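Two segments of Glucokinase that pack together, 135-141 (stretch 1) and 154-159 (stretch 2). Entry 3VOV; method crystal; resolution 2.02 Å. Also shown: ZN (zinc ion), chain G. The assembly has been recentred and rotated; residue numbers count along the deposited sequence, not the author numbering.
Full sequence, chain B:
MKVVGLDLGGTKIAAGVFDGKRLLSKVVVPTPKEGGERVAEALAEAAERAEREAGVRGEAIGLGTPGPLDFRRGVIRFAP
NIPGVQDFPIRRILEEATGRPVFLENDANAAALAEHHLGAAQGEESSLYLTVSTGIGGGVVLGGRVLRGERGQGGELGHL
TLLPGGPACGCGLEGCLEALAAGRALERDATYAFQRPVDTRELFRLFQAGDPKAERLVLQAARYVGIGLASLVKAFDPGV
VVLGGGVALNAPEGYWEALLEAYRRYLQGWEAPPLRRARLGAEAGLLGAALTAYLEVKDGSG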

# COMPACT_ATOMS: atom_id res chain seq x y z
N GLY B 135 13.42 15.50 -10.86
CA GLY B 135 13.09 15.12 -9.49
C GLY B 135 11.79 15.81 -9.05
O GLY B 135 11.17 16.54 -9.83
N ILE B 136 11.36 15.58 -7.81
CA ILE B 136 10.27 16.38 -7.26
C ILE B 136 10.82 17.16 -6.10
O ILE B 136 11.36 16.58 -5.19
CB ILE B 136 9.04 15.53 -6.82
CG1 ILE B 136 8.25 15.12 -8.06
CG2 ILE B 136 8.17 16.34 -5.84
CD1 ILE B 136 7.11 14.14 -7.85
N GLY B 137 10.67 18.48 -6.14
CA GLY B 137 10.97 19.30 -4.99
C GLY B 137 9.84 20.23 -4.65
O GLY B 137 8.78 20.22 -5.29
N GLY B 138 10.07 21.08 -3.67
CA GLY B 138 9.03 22.02 -3.28
C GLY B 138 9.50 23.07 -2.32
O GLY B 138 10.67 23.22 -2.06
N GLY B 139 8.56 23.83 -1.78
CA GLY B 139 8.90 24.84 -0.81
C GLY B 139 7.66 25.23 -0.07
O GLY B 139 6.55 25.14 -0.63
N VAL B 140 7.83 25.61 1.20
CA VAL B 140 6.76 26.10 2.03
C VAL B 140 7.05 27.55 2.44
O VAL B 140 8.14 27.85 2.96
CB VAL B 140 6.61 25.24 3.31
CG1 VAL B 140 5.31 25.67 4.02
CG2 VAL B 140 6.51 23.75 2.93
N VAL B 141 6.07 28.41 2.19
CA VAL B 141 6.16 29.86 2.47
C VAL B 141 5.09 30.19 3.50
O VAL B 141 3.90 30.00 3.27
CB VAL B 141 5.96 30.71 1.19
CG1 VAL B 141 6.08 32.23 1.48
CG2 VAL B 141 7.05 30.28 0.12
N GLY B 154 13.83 21.53 5.80
CA GLY B 154 12.42 21.89 5.71
C GLY B 154 11.97 21.98 4.27
O GLY B 154 12.77 22.35 3.36
N GLY B 155 10.71 21.60 4.03
CA GLY B 155 10.14 21.74 2.67
C GLY B 155 10.71 20.78 1.64
O GLY B 155 10.70 21.08 0.47
N GLU B 156 11.18 19.62 2.08
CA GLU B 156 11.67 18.59 1.18
C GLU B 156 10.44 17.73 0.77
O GLU B 156 10.29 16.57 1.17
CB GLU B 156 12.75 17.74 1.89
CG GLU B 156 14.14 18.39 1.83
CD GLU B 156 14.75 18.33 0.41
OE1 GLU B 156 14.24 17.61 -0.47
OE2 GLU B 156 15.74 19.05 0.14
N LEU B 157 9.54 18.37 0.03
CA LEU B 157 8.18 17.88 -0.20
C LEU B 157 8.17 16.64 -1.07
O LEU B 157 7.23 15.83 -1.02
CB LEU B 157 7.28 19.02 -0.75
CG LEU B 157 7.18 20.30 0.13
CD1 LEU B 157 6.08 21.27 -0.34
CD2 LEU B 157 6.92 19.98 1.60
N GLY B 158 9.23 16.45 -1.85
CA GLY B 158 9.35 15.26 -2.68
C GLY B 158 9.64 13.99 -1.88
O GLY B 158 9.57 12.92 -2.44
N HIS B 159 9.95 14.10 -0.58
CA HIS B 159 10.40 12.92 0.11
C HIS B 159 9.47 12.51 1.23
O HIS B 159 9.84 11.78 2.12
CB HIS B 159 11.87 13.06 0.50
CG HIS B 159 12.74 13.24 -0.69
ND1 HIS B 159 13.19 12.18 -1.46
CD2 HIS B 159 13.13 14.37 -1.33
CE1 HIS B 159 13.87 12.65 -2.49
NE2 HIS B 159 13.84 13.98 -2.45
ZN ZN G . 13.04 10.04 -1.11
O HOH W 1 12.09 17.58 -1.98

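The two segments run nearly antiparallel: the vector from Ile136 CA to Val140 CA and that from Gly155 CA to Gly158 CA lie 160° apart. Residues 136 to 141 form a β-strand, yet the pairing is not that of a sheet, because no direct hydrogen bond joins the two stretches. Close CA-CA approaches mark the register: 4.8 Å from Gly139 CA to Gly155 CA, 5.2 Å from Gly138 CA to Leu157 CA, and 4.8 Å from Ile136 CA to Gly158 CA. Together the stretches bury 293 Å², shared about equally between glycines and larger residues.

Stretch 2 opens with Gly154, which lies out of contact, and reaches the strand at Gly155. Its phi/psi of 71/28° falls in a region that by itself favours glycine. A CB here would point toward the strand, about 3.6 Å from Val140 N and 3.7 Å from Gly139 CA, so the space beside the backbone is narrow. Gly155 CA also lies 4.2 Å from Val140 CG2, an ordinary van der Waals approach. The carbonyls are less comfortably placed: Gly155 O and Gly138 O are 3.3 Å apart, but both are acceptors and no proton can bridge them directly. Within its own stretch, Gly155 O accepts a weak hydrogen bond from Leu157 N at 3.0 Å.

Glu156 directs its CA-to-CB bond away from the strand, and with chi1 and chi2 both m the end of its side chain comes nearer, although Glu156 OE1 remains 5.6 Å from Ile136 O. A water closes this gap. It donates to Glu156 OE1 at 2.6 Å and, weakly, to Ile136 O at 3.4 Å, while accepting from Gly158 N at 3.1 Å. This one solvent molecule therefore supplies a polar link between stretches that lack a direct one.

Leu157 points toward the strand and has the largest covered area of any residue here, 59 Å². In its m,t rotamer, CD1 lies 3.8 Å from Gly139 N and 4.2 Å from Gly138 CA, while CD2 meets Val140 CG2 at 4.0 Å, an apolar contact between two buried side chains. The fit depends on the bare backbone of Gly138: an ideal CB there would come within 2.9 Å of Leu157 CD1, a clash.

At Gly158 the backbones themselves touch. Gly158 CA sits 3.5 Å from Ile136 O, and the angle of 156° at the hydrogen supports a CA-H...O contact, in which the weakly polarised CH group faces the carbonyl oxygen. A CB on Gly158 would fall only 2.1 Å from Ile136 O, so this approach requires the absence of a side chain.

His159 ends the stretch. Its N donates to Glu156 O at 3.0 Å, and its ND1 binds the zinc ion, ZN, at 2.2 Å, with three further ligand atoms coming from elsewhere in the structure.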